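Local coordinates for protein NADH oxidase (Thermus thermophilus, PDB 6RVB) that probably uses NADH to reduce coenzyme A disulfide, acting as an FAD-containing class-III pyridine nucleotide-disulfide oxidoreductase, at residues 115-120 with 130-135; 243-248 with 260-265. All coordinates share one frame; numbering follows the deposited sequence.

Contact 1: 115-120 with 130-135. With FAD (flavin-adenine dinucleotide), chain E.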
loop_
_atom_site.group_PDB
_atom_site.type_symbol
_atom_site.label_atom_id
_atom_site.label_comp_id
_atom_site.label_asym_id
_atom_site.label_seq_id
_atom_site.Cartn_x
_atom_site.Cartn_y
_atom_site.Cartn_z
ATOM N N ALA A 115 -14.014 25.697 -4.801
ATOM C CA ALA A 115 -12.985 26.709 -4.454
ATOM C C ALA A 115 -12.380 27.381 -5.704
ATOM O O ALA A 115 -12.321 26.736 -6.787
ATOM C CB ALA A 115 -11.884 26.105 -3.574
ATOM N N ARG A 116 -11.949 28.646 -5.544
ATOM C CA ARG A 116 -11.286 29.410 -6.568
ATOM C C ARG A 116 -9.876 29.628 -6.148
ATOM O O ARG A 116 -9.566 29.620 -4.960
ATOM C CB ARG A 116 -11.972 30.726 -6.790
ATOM C CG ARG A 116 -12.143 31.545 -5.577
ATOM C CD ARG A 116 -12.537 32.988 -5.896
ATOM N NE ARG A 116 -13.722 33.307 -5.146
ATOM C CZ ARG A 116 -13.740 33.983 -4.009
ATOM N NH1 ARG A 116 -12.587 34.444 -3.512
ATOM N NH2 ARG A 116 -14.927 34.198 -3.383
ATOM N N PRO A 117 -8.970 29.762 -7.119
ATOM C CA PRO A 117 -7.557 30.065 -6.853
ATOM C C PRO A 117 -7.411 31.413 -6.197
ATOM O O PRO A 117 -8.129 32.341 -6.573
ATOM C CB PRO A 117 -6.957 30.131 -8.233
ATOM C CG PRO A 117 -8.089 30.030 -9.197
ATOM C CD PRO A 117 -9.198 29.381 -8.510
ATOM N N SER A 118 -6.527 31.458 -5.214
ATOM C CA SER A 118 -6.220 32.610 -4.411
ATOM C C SER A 118 -4.969 33.279 -4.954
ATOM O O SER A 118 -3.839 32.846 -4.633
ATOM C CB SER A 118 -5.888 32.147 -3.023
ATOM O OG SER A 118 -6.261 33.118 -2.080
ATOM N N LEU A 119 -5.148 34.372 -5.707
ATOM C CA LEU A 119 -4.043 35.100 -6.336
ATOM C C LEU A 119 -3.302 36.050 -5.439
ATOM O O LEU A 119 -3.902 36.793 -4.667
ATOM C CB LEU A 119 -4.591 35.908 -7.490
ATOM C CG LEU A 119 -5.389 34.975 -8.343
ATOM C CD1 LEU A 119 -5.730 35.684 -9.619
ATOM C CD2 LEU A 119 -4.611 33.554 -8.541
ATOM N N PRO A 120 -1.983 36.129 -5.605
ATOM C CA PRO A 120 -1.294 37.095 -4.730
ATOM C C PRO A 120 -1.353 38.466 -5.356
ATOM O O PRO A 120 -1.596 38.631 -6.561
ATOM C CB PRO A 120 0.126 36.611 -4.785
ATOM C CG PRO A 120 0.256 36.196 -6.277
ATOM C CD PRO A 120 -1.141 35.728 -6.751
ATOM N N VAL A 130 -0.639 34.968 -18.349
ATOM C CA VAL A 130 -0.630 34.570 -16.942
ATOM C C VAL A 130 -1.817 33.662 -16.746
ATOM O O VAL A 130 -2.927 34.008 -17.097
ATOM C CB VAL A 130 -0.764 35.786 -16.042
ATOM C CG1 VAL A 130 -0.779 35.365 -14.682
ATOM C CG2 VAL A 130 0.379 36.744 -16.289
ATOM N N TYR A 131 -1.577 32.482 -16.198
ATOM C CA TYR A 131 -2.632 31.478 -16.049
ATOM C C TYR A 131 -2.873 30.906 -14.636
ATOM O O TYR A 131 -2.083 31.046 -13.703
ATOM C CB TYR A 131 -2.332 30.331 -16.975
ATOM C CG TYR A 131 -2.291 30.692 -18.427
ATOM C CD1 TYR A 131 -3.451 30.661 -19.211
ATOM C CD2 TYR A 131 -1.115 30.974 -19.043
ATOM C CE1 TYR A 131 -3.435 30.939 -20.563
ATOM C CE2 TYR A 131 -1.093 31.262 -20.397
ATOM C CZ TYR A 131 -2.260 31.259 -21.140
ATOM O OH TYR A 131 -2.183 31.596 -22.443
ATOM N N THR A 132 -3.967 30.177 -14.542
ATOM C CA THR A 132 -4.397 29.545 -13.297
ATOM C C THR A 132 -4.892 28.129 -13.608
ATOM O O THR A 132 -5.271 27.868 -14.740
ATOM C CB THR A 132 -5.466 30.414 -12.795
ATOM O OG1 THR A 132 -5.027 30.986 -11.581
ATOM C CG2 THR A 132 -6.811 29.696 -12.635
ATOM N N LEU A 133 -4.822 27.174 -12.696
ATOM C CA LEU A 133 -5.179 25.791 -13.124
ATOM C C LEU A 133 -6.152 25.162 -12.236
ATOM O O LEU A 133 -5.769 24.485 -11.313
ATOM C CB LEU A 133 -4.009 24.834 -13.077
ATOM C CG LEU A 133 -3.922 23.895 -14.260
ATOM C CD1 LEU A 133 -3.258 22.570 -13.896
ATOM C CD2 LEU A 133 -5.234 23.665 -14.820
ATOM N N ARG A 134 -7.423 25.324 -12.534
ATOM C CA ARG A 134 -8.476 24.853 -11.638
ATOM C C ARG A 134 -9.648 24.199 -12.376
ATOM O O ARG A 134 -10.289 23.338 -11.843
ATOM C CB ARG A 134 -8.959 26.017 -10.785
ATOM C CG ARG A 134 -9.861 25.705 -9.638
ATOM C CD ARG A 134 -9.063 25.207 -8.471
ATOM N NE ARG A 134 -9.906 24.430 -7.583
ATOM C CZ ARG A 134 -9.423 23.512 -6.774
ATOM N NH1 ARG A 134 -8.068 23.295 -6.729
ATOM N NH2 ARG A 134 -10.308 22.847 -6.024
ATOM N N THR A 135 -9.925 24.567 -13.612
ATOM C CA THR A 135 -11.183 24.178 -14.243
ATOM C C THR A 135 -10.946 23.693 -15.639
ATOM O O THR A 135 -9.835 23.806 -16.135
ATOM C CB THR A 135 -12.063 25.392 -14.380
ATOM O OG1 THR A 135 -11.468 26.297 -15.319
ATOM C CG2 THR A 135 -12.128 26.107 -13.114
HETATM P PA FAD E . -15.069 22.137 -7.648
HETATM O O1A FAD E . -14.142 23.416 -7.299
HETATM O O2A FAD E . -14.493 20.861 -8.296
HETATM O O5B FAD E . -16.366 22.597 -8.588
HETATM C C5B FAD E . -17.234 23.733 -8.255
HETATM C C4B FAD E . -18.052 24.190 -9.464
HETATM O O4B FAD E . -19.219 24.801 -8.941
HETATM C C3B FAD E . -17.269 25.140 -10.355
HETATM O O3B FAD E . -17.076 24.623 -11.720
HETATM C C2B FAD E . -18.174 26.296 -10.364
HETATM O O2B FAD E . -18.199 26.582 -11.764
HETATM C C1B FAD E . -19.540 25.824 -9.777
HETATM N N9A FAD E . -20.160 26.971 -9.029
HETATM C C8A FAD E . -19.529 27.816 -8.147
HETATM N N7A FAD E . -20.317 28.856 -7.762
HETATM C C5A FAD E . -21.505 28.680 -8.391
HETATM C C6A FAD E . -22.787 29.440 -8.392
HETATM N N6A FAD E . -22.867 30.540 -7.585
HETATM N N1A FAD E . -23.786 28.967 -9.188
HETATM C C2A FAD E . -23.608 27.815 -9.942
HETATM N N3A FAD E . -22.479 27.035 -10.020
HETATM C C4A FAD E . -21.412 27.441 -9.244
HETATM N N1 FAD E . -7.713 16.004 -5.430
HETATM C C2 FAD E . -7.224 14.790 -5.021
HETATM O O2 FAD E . -7.811 14.139 -4.104
HETATM N N3 FAD E . -6.131 14.280 -5.620
HETATM C C4 FAD E . -5.468 14.886 -6.667
HETATM O O4 FAD E . -4.427 14.396 -7.253
HETATM C C4X FAD E . -5.988 16.192 -7.183
HETATM N N5 FAD E . -5.346 16.807 -8.241
HETATM C C5X FAD E . -5.850 18.015 -8.654
HETATM C C6 FAD E . -5.222 18.700 -9.724
HETATM C C7 FAD E . -5.724 19.935 -10.183
HETATM C C7M FAD E . -5.017 20.609 -11.324
HETATM C C8 FAD E . -6.951 20.547 -9.544
HETATM C C8M FAD E . -7.534 21.864 -9.983
HETATM C C9 FAD E . -7.567 19.887 -8.460
HETATM C C9A FAD E . -7.090 18.639 -7.967
HETATM N N10 FAD E . -7.770 17.970 -6.877
HETATM C C10 FAD E . -7.202 16.735 -6.467
HETATM C "C1'" FAD E . -8.926 18.550 -6.159
HETATM C "C2'" FAD E . -10.247 18.455 -6.856
HETATM O "O2'" FAD E . -10.273 19.297 -8.000
HETATM C "C3'" FAD E . -11.340 18.975 -5.965
HETATM O "O3'" FAD E . -11.111 18.563 -4.623
HETATM C "C4'" FAD E . -12.631 18.365 -6.543
HETATM O "O4'" FAD E . -12.903 18.638 -7.963
HETATM C "C5'" FAD E . -13.844 18.610 -5.624
HETATM O "O5'" FAD E . -14.503 19.846 -5.871
HETATM P P FAD E . -16.045 20.193 -5.537
HETATM O O1P FAD E . -16.981 19.269 -6.297
HETATM O O2P FAD E . -16.424 20.722 -4.134
HETATM O O3P FAD E . -16.001 21.584 -6.372
#
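Pro-117 packs on Thr-132 and Arg-134 in a mainly apolar contact at the connection between the FAD- and NAD-binding parts of the chain. Segment 115-120 starts on strand 115-117. Segment 130-135 begins on strand 130-131, at the edge of the sheet of the NAD-binding part, and leads into helix 136-145. The proline ring spans two partners. Its CG meets the methyl CG2 of Thr-132 at 3.7 Å, and its CD rests on CG of Arg-134 at 3.9 Å. Leu-119 adds a looser touch, with CD2 4.0 Å from OG1 of Thr-132.

CG of Arg-134 lies anti to the backbone N (chi1 -169°), and the chain then bends at chi2 (80°). NE gives a weak hydrogen bond to the backbone O of Ala-115, 3.4 Å away, with an N-H...O angle of 131°. O2' of FAD lies over one face of the guanidinium. NH1 is 3.6 Å from the flavin methyl C8M and makes a weak hydrogen bond to NAD. The stronger partner is Asp-281, which forms a salt bridge with NH2. An alanine in place of Arg-134 would probably cost Asp-281 this salt bridge and open a gap between Pro-117 and the flavin methyl.

The N of Ala-115 makes a weak hydrogen bond to the FAD phosphate oxygen O1A at 3.4 Å. Arg-134, which touches both FAD and NAD, lies where the two dinucleotide-binding domains of this flavoprotein meet, beside strand 115-117.

Contact 2: 243-248 with 260-265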
loop_
_atom_site.group_PDB
_atom_site.type_symbol
_atom_site.label_atom_id
_atom_site.label_comp_id
_atom_site.label_asym_id
_atom_site.label_seq_id
_atom_site.Cartn_x
_atom_site.Cartn_y
_atom_site.Cartn_z
ATOM N N ILE A 243 -5.804 27.950 -2.940
ATOM C CA ILE A 243 -7.200 28.138 -3.254
ATOM C C ILE A 243 -7.875 28.555 -1.992
ATOM O O ILE A 243 -7.298 28.513 -0.964
ATOM C CB ILE A 243 -7.832 26.846 -3.709
ATOM C CG1 ILE A 243 -7.517 25.732 -2.727
ATOM C CG2 ILE A 243 -7.250 26.382 -5.016
ATOM C CD1 ILE A 243 -8.075 24.431 -3.089
ATOM N N ARG A 244 -9.083 29.059 -2.088
ATOM C CA ARG A 244 -9.876 29.461 -0.939
ATOM C C ARG A 244 -11.292 28.986 -1.352
ATOM O O ARG A 244 -11.641 28.844 -2.524
ATOM C CB ARG A 244 -9.790 30.970 -0.742
ATOM C CG ARG A 244 -10.670 31.896 -1.816
ATOM C CD ARG A 244 -11.120 33.375 -1.326
ATOM N NE ARG A 244 -9.913 34.208 -1.052
ATOM C CZ ARG A 244 -9.626 35.425 -1.553
ATOM N NH1 ARG A 244 -10.462 36.079 -2.367
ATOM N NH2 ARG A 244 -8.464 36.002 -1.233
ATOM N N PRO A 245 -12.131 28.692 -0.402
ATOM C CA PRO A 245 -13.482 28.244 -0.759
ATOM C C PRO A 245 -14.423 29.321 -1.270
ATOM O O PRO A 245 -14.316 30.497 -0.914
ATOM C CB PRO A 245 -14.016 27.745 0.545
ATOM C CG PRO A 245 -13.333 28.577 1.520
ATOM C CD PRO A 245 -11.953 28.839 1.032
ATOM N N ASN A 246 -15.350 28.889 -2.121
ATOM C CA ASN A 246 -16.429 29.710 -2.645
ATOM C C ASN A 246 -17.657 29.909 -1.776
ATOM O O ASN A 246 -18.746 29.458 -2.079
ATOM C CB ASN A 246 -16.824 29.157 -3.960
ATOM C CG ASN A 246 -15.922 29.582 -4.981
ATOM O OD1 ASN A 246 -15.464 30.724 -4.959
ATOM N ND2 ASN A 246 -15.592 28.688 -5.890
ATOM N N THR A 247 -17.497 30.668 -0.729
ATOM C CA THR A 247 -18.539 30.732 0.221
ATOM C C THR A 247 -19.445 31.913 -0.048
ATOM O O THR A 247 -20.277 32.221 0.760
ATOM C CB THR A 247 -17.951 30.823 1.627
ATOM O OG1 THR A 247 -17.465 32.144 1.855
ATOM C CG2 THR A 247 -16.764 29.917 1.778
ATOM N N GLU A 248 -19.336 32.573 -1.180
ATOM C CA GLU A 248 -19.961 33.884 -1.277
ATOM C C GLU A 248 -21.535 33.826 -1.274
ATOM O O GLU A 248 -22.257 34.499 -0.448
ATOM C CB GLU A 248 -19.333 34.555 -2.482
ATOM C CG GLU A 248 -19.686 36.008 -2.780
ATOM C CD GLU A 248 -19.185 36.385 -4.220
ATOM O OE1 GLU A 248 -18.075 35.890 -4.618
ATOM O OE2 GLU A 248 -19.905 37.125 -4.960
ATOM N N THR A 260 -12.359 27.933 9.698
ATOM C CA THR A 260 -11.430 27.858 8.612
ATOM C C THR A 260 -11.834 28.692 7.463
ATOM O O THR A 260 -11.079 28.866 6.514
ATOM C CB THR A 260 -11.463 26.478 7.970
ATOM O OG1 THR A 260 -12.663 26.301 7.180
ATOM C CG2 THR A 260 -11.419 25.416 9.026
ATOM N N GLY A 261 -13.078 29.104 7.424
ATOM C CA GLY A 261 -13.529 29.872 6.296
ATOM C C GLY A 261 -14.426 29.153 5.335
ATOM O O GLY A 261 -15.135 29.795 4.499
ATOM N N ALA A 262 -14.381 27.836 5.441
ATOM C CA ALA A 262 -15.221 26.989 4.662
ATOM C C ALA A 262 -16.591 26.885 5.360
ATOM O O ALA A 262 -16.731 27.282 6.526
ATOM C CB ALA A 262 -14.596 25.716 4.549
ATOM N N ILE A 263 -17.619 26.393 4.658
ATOM C CA ILE A 263 -18.951 26.230 5.260
ATOM C C ILE A 263 -18.861 25.190 6.337
ATOM O O ILE A 263 -18.216 24.198 6.148
ATOM C CB ILE A 263 -19.967 25.758 4.249
ATOM C CG1 ILE A 263 -20.366 26.856 3.287
ATOM C CG2 ILE A 263 -21.173 25.252 4.934
ATOM C CD1 ILE A 263 -21.033 26.393 2.132
ATOM N N ALA A 264 -19.506 25.438 7.479
ATOM C CA ALA A 264 -19.551 24.511 8.619
ATOM C C ALA A 264 -20.549 23.395 8.400
ATOM O O ALA A 264 -21.554 23.612 7.782
ATOM C CB ALA A 264 -19.929 25.239 9.763
ATOM N N THR A 265 -20.270 22.195 8.885
ATOM C CA THR A 265 -21.187 21.053 8.673
ATOM C C THR A 265 -21.177 20.077 9.840
ATOM O O THR A 265 -20.221 20.047 10.586
ATOM C CB THR A 265 -20.901 20.215 7.335
ATOM O OG1 THR A 265 -19.757 19.359 7.469
ATOM C CG2 THR A 265 -20.722 21.116 6.182
#
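The return connection from the NAD-binding part to the FAD-binding part contains this contact, in which Pro-245 and Thr-247 pack on the turn at Gly-261 and Ala-262. Segment 243-248 begins on strand 243-245 and ends at the start of helix 248-252. Segment 260-265 belongs to the loop between that helix and strand 276-278.

Pro-245 touches with the outer corner of its ring. CG lies 3.7 Å from the carbonyl O of Gly-261 and 4.0 Å from CA of Ala-262. The methyl of Ala-262 is a little further off, with CB 4.4 Å from the same CG. Thr-247 adds its methyl. CG2 stands anti to the carbonyl carbon, beside the backbone N, and lies close to the O of Gly-261. No hydrogen bond crosses between the segments.

The turn is held from within. OG1 of Thr-260 accepts a hydrogen bond from N of Ala-262 at 2.9 Å, nearly straight at 168°, which makes an ST turn. OG1 is also hydrogen-bonded to Glu-284. Gly-261 has a positive phi (107°), and at its backbone angles a CB would press on the carbonyl O of Thr-260.

Thr-247 sits at the N-cap position of helix 248-252, but its side chain makes no capping bond. Asn-246, just before it, is the centre of an inverse gamma turn. The end of the return connection, at Pro-245 and Thr-247, thus packs on an ST turn.

In the fold
Along the chain the two contacts come in series. Contact 1 closes a short loop of nine residues after strand 115-117, where the chain passes from the FAD-binding part into the NAD-binding part. The chain then runs through the NAD-binding sheet and comes back along strand 243-245. Contact 2 closes the next loop, which includes helix 248-252. Neither nests in the other. They meet because strands 115-117 and 243-245 pair antiparallel, with a probable hydrogen bond from N of Arg-244 to O of Arg-116. The outward and return connections thus lie side by side, joining the two nucleotide-binding parts.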